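EGF family domain-containing protein (Toxoplasma gondii, PDB 4Z80) is an apical membrane antigen (AMA4) that binds a RON2-type peptide, a pairing that probably serves the moving junction formed during host-cell invasion. Local coordinates at residues A152-Y157 / N273-L278; N166-D171 / F178-C183; S247-P252 / S256-C261; L278-D283 / G287-L292. All coordinates share one frame; numbering follows the deposited sequence.

Contact 1 of 4, residues A152-Y157 / N273-L278; sequences AMYAGY and NCFRSL
M153 lays its terminal methyl on the ring of F275: CE stands 3.6 Å from the ring centroid and 15° off the normal, a CH-pi contact over one face. The sulfur follows the methyl onto the same ring, SD lying 4.2 Å from the centroid and 27° off the normal, which makes this a Met-aromatic contact as well. CE is displaced from the centre toward the CG side of the ring, as its 3.5 Å approach to F275 CG indicates. The methionine gets there by running CG anti to the backbone N (chi1 -174°), bending once at chi2, and then extending so that SD and CE reach the ring in succession. Lower on the same chain, M153 CG touches L278 CD1 at 3.8 Å, the two side chains crossing at about a right angle. Y154 adds a lighter contact: F275 CZ sits near the plane of the tyrosine ring, at its edge, 4.1 Å from Y154 CE2. The phenol oxygen takes no part in this apolar contact, being hydrogen-bonded to A123 N. No hydrogen bond links 152-157 to 273-278, so the apposition rests on these apolar side chains, all buried. Beside F275, C274 is tied to C72 by a disulfide. The result is a hydrophobic join between two irregular loops, fitting the loop-rich, disulfide-bonded PAN-type architecture of apical membrane antigens.

Contact 2 of 4, residues N166-D171 / F178-C183; sequences NVYRQD and FDSTVC
Y168 reaches from helix 165-172 to F178 and S180 in the loop that follows, where an Asx turn organises the backbone. The closer-packed part is aromatic: Y168 CE1 lies 3.9 Å from F178 CE2 and nearly as close to F178 CZ. Their side chains cross at about a right angle, with each ring meeting the other obliquely. With chi1 at -171° the phenol of Y168 swings off the helix and spans the gap. The backbones stay well apart, the CA atoms of Y168 and S180 being 9.7 Å from each other, so the side chains, chiefly the long Y168, bridge the segments. Toward solvent the contact thins out. S180 is exposed and offers its CB to Y168 OH at 3.4 Å, a van der Waals approach; no hydrogen bond crosses between the segments, and only 104 Å² is buried in all. Within the loop C183 N bonds to D179 O, and C183 SG is in a disulfide with C261. On the helix, D171 OD2 accepts from Q10 N of the bound peptide chain, so this surface contact borders the peptide site. Within the turn D179 OD2 holds two amides: T181 N comes from above the carboxylate plane at 3.0 Å, whereas V182 N meets the anti lone pair at 2.9 Å, with an N-H...O angle of 169°.

Contact 3 of 4, residues S247-P252 / S256-C261; sequences SWITGP and SILSRC
S256 N donates to P252 O at 3.1 Å with an N-H...O angle of 152°, an i to i+4 bond in the first turn of helix 252-262, whose N-cap position is G251. The hydroxyl of S256 bonds back to F253 O within the same turn. One residue on, I257 presents CG2 to the indole of W248, 4.0 Å from CH2, and the two side chains cross obliquely. W248 holds CG between its backbone N and carbonyl carbon (chi1 61°), which turns the indole to the helix. L258 meets the same indole through its backbone: its N lies in the ring plane at the edge, 3.9 Å from W248 CH2. The leucine's CD2 branch turns instead to I249, touching CD1 at 4.0 Å, with the side chains at about a right angle. I249, the centre of an inverse gamma turn, also covers one face of the indole with CG1, 3.5 Å above the plane and over the ring centre. Farther along, S259 OG bonds to L278 O and R260 makes a cation-pi contact with W30. Helix 252-262 packs S256 on V332 of strand 329-332, L258 on C289 of strand 289-291, and I257 on Y45 of strand 43-51.

Contact 4 of 4, residues L278-D283 / G287-L292; sequences LPAMFD and GECRLL
M281 and R290 form the hydrogen-bonded pair at the middle of an antiparallel beta hairpin, M281 N giving to R290 O and R290 N to M281 O, both at 2.9 Å. The ladder extends in both directions, with L292 N donating to P279 O at one side and D283 N to E288 O at the other; beyond that, G287 N reaches D283 O at 2.8 Å to close the turn end. A280 with L291 and F282 with C289 are the non-hydrogen-bonded pairs, and the N-to-C directions of strands 280-283 and 289-291 differ by 165°, close to antiparallel. M281 CG lies 3.9 Å from L292 CD2, while P279 CG meets L292 CB just beyond the strand ends, the side chains crossing at about a right angle. On the face holding A280, F282, C289 and L291, A280 CB touches L291 CD2 at 4.1 Å. Rotated to chi1 -174°, the F282 ring lies back over the turn, bringing CE1 within 3.5 Å of G287 O. Farther out, D283 OD1 bonds to S285 OG and N328 ND2, E288 OE2 to H217 NE2 and the backbone N of K214, and R290 NH1 to K118 O. The disulfide C289-C255 ties the hairpin to helix 252-262, which covers the A280 and F282 face. Strand 280-283 pairs on its other edge with strand 329-332, and strand 289-291 is the outermost of this four-stranded sheet within the chain.

In the fold
Contacts 2 and 3 both lie within the loop closed by contact 1, and contact 4 follows it in sequence, sharing L278. The C183-C261 disulfide, SG to SG 2.0 Å, couples contact 2 to contact 3. The hydrogen bond between S259 OG and L278 O, 2.6 Å long, ties contact 3 to the residue shared by contacts 1 and 4; the centres of contacts 3 and 4 are about 9 Å apart. Between contacts 1 and 4, M153 N bonds to L291 O at 2.8 Å. Contacts 1 and 2 do not touch, their nearest atoms being about 6 Å apart. Both nevertheless reach the bound peptide chain, contact 1 through Y157 OH to S11 O of that chain and contact 2 through D171, whereas contacts 3 and 4 do not.

Contact 1 of 4, residues A152-Y157 / N273-L278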
# COMPACT_ATOMS: atom_id res chain seq x y z
N ALA A 152 4.14 -9.68 0.47
CA ALA A 152 4.78 -8.96 -0.63
C ALA A 152 4.48 -9.60 -1.97
O ALA A 152 4.46 -10.81 -2.11
CB ALA A 152 6.28 -8.89 -0.41
N MET A 153 4.26 -8.76 -2.98
CA MET A 153 4.00 -9.26 -4.32
C MET A 153 5.26 -9.93 -4.87
O MET A 153 6.38 -9.61 -4.46
CB MET A 153 3.54 -8.13 -5.23
CG MET A 153 3.10 -8.56 -6.62
SD MET A 153 1.85 -9.85 -6.54
CE MET A 153 1.50 -10.07 -8.28
N TYR A 154 5.06 -10.87 -5.79
CA TYR A 154 6.16 -11.53 -6.49
C TYR A 154 7.12 -10.49 -7.05
O TYR A 154 6.72 -9.40 -7.44
CB TYR A 154 5.62 -12.42 -7.61
CG TYR A 154 4.58 -13.41 -7.13
CD1 TYR A 154 4.93 -14.46 -6.29
CD2 TYR A 154 3.25 -13.28 -7.50
CE1 TYR A 154 3.98 -15.35 -5.83
CE2 TYR A 154 2.30 -14.18 -7.06
CZ TYR A 154 2.66 -15.21 -6.22
OH TYR A 154 1.71 -16.11 -5.78
N ALA A 155 8.40 -10.84 -7.08
CA ALA A 155 9.43 -9.89 -7.49
C ALA A 155 9.28 -9.44 -8.93
O ALA A 155 9.59 -8.29 -9.27
CB ALA A 155 10.80 -10.50 -7.29
N GLY A 156 8.83 -10.34 -9.79
CA GLY A 156 8.69 -10.04 -11.20
C GLY A 156 8.09 -11.21 -11.92
O GLY A 156 7.80 -12.25 -11.32
N TYR A 157 7.88 -11.05 -13.23
CA TYR A 157 7.27 -12.09 -14.05
C TYR A 157 7.69 -11.86 -15.50
O TYR A 157 7.57 -10.74 -16.00
CB TYR A 157 5.74 -12.10 -13.89
CG TYR A 157 5.05 -13.05 -14.83
CD1 TYR A 157 5.21 -14.42 -14.71
CD2 TYR A 157 4.24 -12.57 -15.85
CE1 TYR A 157 4.58 -15.29 -15.58
CE2 TYR A 157 3.60 -13.44 -16.72
CZ TYR A 157 3.78 -14.78 -16.59
OH TYR A 157 3.14 -15.63 -17.48
N ASN A 273 -5.91 -15.91 -9.32
CA ASN A 273 -5.81 -14.59 -8.72
C ASN A 273 -5.63 -13.51 -9.78
O ASN A 273 -4.81 -13.65 -10.69
CB ASN A 273 -4.66 -14.52 -7.71
CG ASN A 273 -5.05 -15.04 -6.35
OD1 ASN A 273 -5.55 -14.30 -5.49
ND2 ASN A 273 -4.82 -16.32 -6.13
N CYS A 274 -6.42 -12.45 -9.65
CA CYS A 274 -6.35 -11.30 -10.53
C CYS A 274 -5.73 -10.16 -9.73
O CYS A 274 -6.33 -9.69 -8.76
CB CYS A 274 -7.74 -10.91 -11.04
SG CYS A 274 -7.77 -10.02 -12.61
N PHE A 275 -4.54 -9.74 -10.13
CA PHE A 275 -3.77 -8.73 -9.41
C PHE A 275 -3.94 -7.37 -10.06
O PHE A 275 -3.53 -7.16 -11.21
CB PHE A 275 -2.28 -9.11 -9.37
CG PHE A 275 -1.99 -10.38 -8.63
CD1 PHE A 275 -1.91 -10.38 -7.24
CD2 PHE A 275 -1.82 -11.58 -9.30
CE1 PHE A 275 -1.65 -11.55 -6.55
CE2 PHE A 275 -1.57 -12.75 -8.61
CZ PHE A 275 -1.48 -12.73 -7.22
N ARG A 276 -4.55 -6.43 -9.35
CA ARG A 276 -4.78 -5.10 -9.87
C ARG A 276 -4.85 -4.09 -8.74
O ARG A 276 -5.32 -4.40 -7.65
CB ARG A 276 -6.06 -5.04 -10.70
CG ARG A 276 -6.38 -3.66 -11.27
CD ARG A 276 -7.48 -3.69 -12.31
NE ARG A 276 -7.78 -2.35 -12.81
CZ ARG A 276 -7.36 -1.84 -13.97
NH1 ARG A 276 -6.62 -2.55 -14.81
NH2 ARG A 276 -7.70 -0.60 -14.28
N SER A 277 -4.36 -2.88 -9.02
CA SER A 277 -4.41 -1.78 -8.08
C SER A 277 -3.85 -2.17 -6.71
O SER A 277 -4.45 -1.89 -5.67
CB SER A 277 -5.85 -1.26 -7.96
OG SER A 277 -6.30 -0.85 -9.24
N LEU A 278 -2.69 -2.79 -6.73
CA LEU A 278 -2.11 -3.34 -5.52
C LEU A 278 -1.68 -2.24 -4.56
O LEU A 278 -1.11 -1.23 -4.98
CB LEU A 278 -0.90 -4.22 -5.85
CG LEU A 278 -1.20 -5.47 -6.68
CD1 LEU A 278 0.09 -6.24 -6.93
CD2 LEU A 278 -2.22 -6.36 -6.01

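Contact 2 of 4, residues N166-D171 / F178-C183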
# COMPACT_ATOMS: atom_id res chain seq x y z
N ASN A 166 1.79 -6.78 -27.52
CA ASN A 166 0.37 -7.01 -27.29
C ASN A 166 -0.02 -6.69 -25.85
O ASN A 166 -1.11 -6.17 -25.61
CB ASN A 166 0.00 -8.45 -27.64
CG ASN A 166 0.15 -8.74 -29.12
OD1 ASN A 166 0.53 -7.86 -29.89
ND2 ASN A 166 -0.12 -9.97 -29.51
N VAL A 167 0.86 -6.99 -24.91
CA VAL A 167 0.65 -6.59 -23.52
C VAL A 167 0.46 -5.08 -23.49
O VAL A 167 -0.50 -4.57 -22.90
CB VAL A 167 1.84 -7.00 -22.60
CG1 VAL A 167 1.68 -6.42 -21.19
CG2 VAL A 167 1.98 -8.51 -22.53
N TYR A 168 1.37 -4.36 -24.14
CA TYR A 168 1.32 -2.91 -24.14
C TYR A 168 0.11 -2.35 -24.89
O TYR A 168 -0.57 -1.47 -24.38
CB TYR A 168 2.59 -2.31 -24.74
CG TYR A 168 2.65 -0.82 -24.55
CD1 TYR A 168 2.79 -0.28 -23.28
CD2 TYR A 168 2.53 0.06 -25.62
CE1 TYR A 168 2.82 1.08 -23.07
CE2 TYR A 168 2.56 1.43 -25.43
CZ TYR A 168 2.71 1.93 -24.15
OH TYR A 168 2.74 3.29 -23.93
N ARG A 169 -0.17 -2.87 -26.08
CA ARG A 169 -1.16 -2.23 -26.93
C ARG A 169 -2.59 -2.71 -26.68
O ARG A 169 -3.54 -1.95 -26.90
CB ARG A 169 -0.76 -2.41 -28.40
CG ARG A 169 0.38 -1.48 -28.80
CD ARG A 169 1.11 -1.87 -30.08
NE ARG A 169 0.38 -2.81 -30.93
CZ ARG A 169 0.83 -3.25 -32.10
NH1 ARG A 169 0.10 -4.11 -32.82
NH2 ARG A 169 2.00 -2.83 -32.56
N GLN A 170 -2.76 -3.95 -26.21
CA GLN A 170 -4.09 -4.52 -26.00
C GLN A 170 -4.56 -4.43 -24.55
O GLN A 170 -5.77 -4.45 -24.29
CB GLN A 170 -4.14 -6.00 -26.40
CG GLN A 170 -3.22 -6.43 -27.53
CD GLN A 170 -3.92 -6.46 -28.85
OE1 GLN A 170 -4.66 -5.54 -29.21
NE2 GLN A 170 -3.70 -7.54 -29.60
N ASP A 171 -3.62 -4.39 -23.61
CA ASP A 171 -3.98 -4.33 -22.19
C ASP A 171 -3.66 -2.98 -21.57
O ASP A 171 -4.52 -2.40 -20.92
CB ASP A 171 -3.27 -5.43 -21.39
CG ASP A 171 -3.99 -6.77 -21.47
OD1 ASP A 171 -5.13 -6.83 -21.96
OD2 ASP A 171 -3.41 -7.78 -21.01
N PHE A 178 -4.51 3.67 -17.24
CA PHE A 178 -3.12 3.71 -17.65
C PHE A 178 -2.83 5.01 -18.38
O PHE A 178 -3.68 5.52 -19.09
CB PHE A 178 -2.80 2.52 -18.56
CG PHE A 178 -1.34 2.36 -18.90
CD1 PHE A 178 -0.51 1.64 -18.07
CD2 PHE A 178 -0.81 2.92 -20.05
CE1 PHE A 178 0.83 1.48 -18.36
CE2 PHE A 178 0.54 2.77 -20.36
CZ PHE A 178 1.36 2.05 -19.52
N ASP A 179 -1.63 5.55 -18.17
CA ASP A 179 -1.18 6.72 -18.91
C ASP A 179 0.29 6.53 -19.28
O ASP A 179 1.11 6.28 -18.41
CB ASP A 179 -1.37 8.00 -18.10
CG ASP A 179 -0.92 9.24 -18.85
OD1 ASP A 179 -1.75 9.83 -19.57
OD2 ASP A 179 0.27 9.60 -18.74
N SER A 180 0.61 6.65 -20.56
CA SER A 180 1.95 6.31 -21.04
C SER A 180 3.03 7.28 -20.55
O SER A 180 4.21 6.93 -20.52
CB SER A 180 1.97 6.25 -22.56
OG SER A 180 1.60 7.50 -23.13
N THR A 181 2.64 8.49 -20.18
CA THR A 181 3.59 9.46 -19.65
C THR A 181 3.85 9.19 -18.18
O THR A 181 5.00 9.13 -17.75
CB THR A 181 3.09 10.90 -19.83
OG1 THR A 181 2.89 11.14 -21.23
CG2 THR A 181 4.11 11.90 -19.28
N VAL A 182 2.79 9.02 -17.41
CA VAL A 182 2.94 8.69 -16.00
C VAL A 182 3.69 7.36 -15.87
O VAL A 182 4.56 7.20 -15.01
CB VAL A 182 1.57 8.61 -15.30
CG1 VAL A 182 1.70 8.01 -13.89
CG2 VAL A 182 0.94 9.99 -15.24
N CYS A 183 3.36 6.41 -16.74
CA CYS A 183 3.95 5.08 -16.70
C CYS A 183 5.05 4.91 -17.74
O CYS A 183 5.14 3.87 -18.39
CB CYS A 183 2.87 4.02 -16.94
SG CYS A 183 1.46 4.13 -15.82

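Contact 3 of 4, residues S247-P252 / S256-C261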
# COMPACT_ATOMS: atom_id res chain seq x y z
N SER A 247 15.21 5.33 -8.39
CA SER A 247 15.57 6.69 -8.00
C SER A 247 14.44 7.71 -8.13
O SER A 247 14.45 8.73 -7.43
CB SER A 247 16.79 7.17 -8.81
OG SER A 247 16.45 7.36 -10.17
N TRP A 248 13.47 7.45 -9.00
CA TRP A 248 12.36 8.38 -9.22
C TRP A 248 11.29 8.22 -8.14
O TRP A 248 10.38 9.06 -8.03
CB TRP A 248 11.74 8.17 -10.61
CG TRP A 248 11.15 6.80 -10.85
CD1 TRP A 248 11.79 5.72 -11.38
CD2 TRP A 248 9.81 6.38 -10.58
NE1 TRP A 248 10.92 4.65 -11.46
CE2 TRP A 248 9.70 5.03 -10.97
CE3 TRP A 248 8.68 7.02 -10.04
CZ2 TRP A 248 8.52 4.31 -10.84
CZ3 TRP A 248 7.51 6.29 -9.91
CH2 TRP A 248 7.44 4.95 -10.31
N ILE A 249 11.39 7.17 -7.34
CA ILE A 249 10.40 6.91 -6.29
C ILE A 249 10.84 7.62 -5.02
O ILE A 249 11.49 7.04 -4.15
CB ILE A 249 10.21 5.40 -6.05
CG1 ILE A 249 9.87 4.69 -7.36
CG2 ILE A 249 9.08 5.19 -5.04
CD1 ILE A 249 9.69 3.18 -7.25
N THR A 250 10.46 8.88 -4.91
CA THR A 250 10.98 9.76 -3.86
C THR A 250 10.06 9.88 -2.65
O THR A 250 10.46 10.41 -1.62
CB THR A 250 11.25 11.17 -4.42
OG1 THR A 250 10.05 11.70 -5.01
CG2 THR A 250 12.33 11.12 -5.49
N GLY A 251 8.83 9.38 -2.77
CA GLY A 251 7.86 9.53 -1.70
C GLY A 251 6.71 8.58 -1.89
O GLY A 251 6.66 7.85 -2.87
N PRO A 252 5.76 8.58 -0.94
CA PRO A 252 4.65 7.63 -1.01
C PRO A 252 3.81 7.75 -2.28
O PRO A 252 3.35 6.72 -2.77
CB PRO A 252 3.82 7.95 0.24
CG PRO A 252 4.38 9.19 0.82
CD PRO A 252 5.78 9.34 0.32
N SER A 256 2.91 4.79 -5.14
CA SER A 256 1.60 4.41 -5.68
C SER A 256 1.62 4.33 -7.21
O SER A 256 0.92 3.50 -7.80
CB SER A 256 0.49 5.37 -5.21
OG SER A 256 0.49 6.61 -5.91
N ILE A 257 2.42 5.17 -7.86
CA ILE A 257 2.51 5.16 -9.32
C ILE A 257 3.10 3.84 -9.79
O ILE A 257 2.68 3.29 -10.81
CB ILE A 257 3.35 6.34 -9.85
CG1 ILE A 257 2.58 7.66 -9.68
CG2 ILE A 257 3.73 6.14 -11.33
CD1 ILE A 257 3.38 8.91 -10.04
N LEU A 258 4.09 3.32 -9.06
CA LEU A 258 4.65 2.02 -9.42
C LEU A 258 3.54 0.97 -9.45
O LEU A 258 3.48 0.15 -10.36
CB LEU A 258 5.76 1.60 -8.45
CG LEU A 258 6.42 0.25 -8.74
CD1 LEU A 258 7.07 0.24 -10.13
CD2 LEU A 258 7.45 -0.10 -7.67
N SER A 259 2.64 1.00 -8.47
CA SER A 259 1.51 0.07 -8.47
C SER A 259 0.55 0.31 -9.63
O SER A 259 0.17 -0.62 -10.34
CB SER A 259 0.72 0.17 -7.16
OG SER A 259 -0.56 -0.44 -7.34
N ARG A 260 0.15 1.57 -9.81
CA ARG A 260 -0.78 1.94 -10.87
C ARG A 260 -0.35 1.37 -12.21
O ARG A 260 -1.16 0.84 -12.98
CB ARG A 260 -0.87 3.47 -10.97
CG ARG A 260 -1.72 3.96 -12.11
CD ARG A 260 -1.73 5.46 -12.19
NE ARG A 260 -2.48 5.91 -13.35
CZ ARG A 260 -2.65 7.18 -13.69
NH1 ARG A 260 -2.10 8.14 -12.96
NH2 ARG A 260 -3.36 7.49 -14.77
N CYS A 261 0.94 1.46 -12.48
CA CYS A 261 1.45 1.21 -13.82
C CYS A 261 1.79 -0.25 -14.11
O CYS A 261 2.00 -0.61 -15.28
CB CYS A 261 2.69 2.06 -14.07
SG CYS A 261 2.38 3.84 -14.03

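Contact 4 of 4, residues L278-D283 / G287-L292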
# COMPACT_ATOMS: atom_id res chain seq x y z
N LEU A 278 -2.69 -2.79 -6.73
CA LEU A 278 -2.11 -3.34 -5.52
C LEU A 278 -1.68 -2.24 -4.56
O LEU A 278 -1.11 -1.23 -4.98
CB LEU A 278 -0.90 -4.22 -5.85
CG LEU A 278 -1.20 -5.47 -6.68
CD1 LEU A 278 0.09 -6.24 -6.93
CD2 LEU A 278 -2.22 -6.36 -6.01
N PRO A 279 -1.92 -2.44 -3.26
CA PRO A 279 -1.35 -1.52 -2.28
C PRO A 279 0.15 -1.73 -2.14
O PRO A 279 0.70 -2.70 -2.68
CB PRO A 279 -2.11 -1.88 -1.00
CG PRO A 279 -2.38 -3.32 -1.12
CD PRO A 279 -2.58 -3.59 -2.61
N ALA A 280 0.82 -0.83 -1.43
CA ALA A 280 2.26 -0.89 -1.30
C ALA A 280 2.71 -0.34 0.04
O ALA A 280 2.00 0.43 0.69
CB ALA A 280 2.93 -0.11 -2.44
N MET A 281 3.90 -0.76 0.45
CA MET A 281 4.60 -0.21 1.60
C MET A 281 5.77 0.65 1.14
O MET A 281 6.59 0.20 0.36
CB MET A 281 5.13 -1.33 2.49
CG MET A 281 4.07 -2.23 3.10
SD MET A 281 2.89 -1.34 4.15
CE MET A 281 4.01 -0.58 5.32
N PHE A 282 5.82 1.89 1.62
CA PHE A 282 6.96 2.76 1.39
C PHE A 282 7.74 2.95 2.68
O PHE A 282 7.15 3.14 3.74
CB PHE A 282 6.51 4.11 0.84
CG PHE A 282 7.63 5.02 0.44
CD1 PHE A 282 8.39 4.73 -0.68
CD2 PHE A 282 7.92 6.15 1.18
CE1 PHE A 282 9.43 5.57 -1.06
CE2 PHE A 282 8.96 7.00 0.80
CZ PHE A 282 9.71 6.70 -0.32
N ASP A 283 9.06 2.86 2.59
CA ASP A 283 9.94 3.08 3.73
C ASP A 283 10.60 4.46 3.59
O ASP A 283 11.42 4.68 2.69
CB ASP A 283 10.98 1.96 3.79
CG ASP A 283 11.82 1.99 5.06
OD1 ASP A 283 12.08 3.08 5.60
OD2 ASP A 283 12.23 0.90 5.51
N GLY A 287 13.76 4.61 1.20
CA GLY A 287 13.18 4.84 -0.11
C GLY A 287 12.63 3.59 -0.77
O GLY A 287 12.17 3.64 -1.91
N GLU A 288 12.62 2.46 -0.08
CA GLU A 288 12.11 1.24 -0.69
C GLU A 288 10.59 1.29 -0.88
O GLU A 288 9.84 1.62 0.05
CB GLU A 288 12.48 0.01 0.14
CG GLU A 288 11.98 -1.28 -0.50
CD GLU A 288 12.57 -2.52 0.11
OE1 GLU A 288 13.10 -2.44 1.24
OE2 GLU A 288 12.51 -3.58 -0.54
N CYS A 289 10.16 0.95 -2.09
CA CYS A 289 8.74 0.80 -2.43
C CYS A 289 8.49 -0.68 -2.70
O CYS A 289 9.05 -1.25 -3.64
CB CYS A 289 8.37 1.65 -3.65
SG CYS A 289 6.67 1.48 -4.24
N ARG A 290 7.65 -1.31 -1.88
CA ARG A 290 7.36 -2.74 -2.01
C ARG A 290 5.87 -2.95 -2.26
O ARG A 290 5.04 -2.56 -1.45
CB ARG A 290 7.79 -3.48 -0.75
CG ARG A 290 7.89 -4.98 -0.93
CD ARG A 290 9.27 -5.36 -1.47
NE ARG A 290 9.35 -6.79 -1.76
CZ ARG A 290 9.44 -7.74 -0.83
NH1 ARG A 290 9.43 -7.40 0.46
NH2 ARG A 290 9.51 -9.01 -1.17
N LEU A 291 5.54 -3.54 -3.40
CA LEU A 291 4.16 -3.87 -3.73
C LEU A 291 3.69 -5.02 -2.85
O LEU A 291 4.45 -5.95 -2.59
CB LEU A 291 4.02 -4.24 -5.20
CG LEU A 291 4.45 -3.17 -6.21
CD1 LEU A 291 4.34 -3.72 -7.61
CD2 LEU A 291 3.65 -1.89 -6.07
N LEU A 292 2.44 -4.94 -2.39
CA LEU A 292 1.80 -6.03 -1.65
C LEU A 292 0.90 -6.81 -2.59
O LEU A 292 0.23 -6.23 -3.45
CB LEU A 292 1.01 -5.50 -0.46
CG LEU A 292 1.77 -4.64 0.54
CD1 LEU A 292 0.82 -4.12 1.62
CD2 LEU A 292 2.91 -5.41 1.17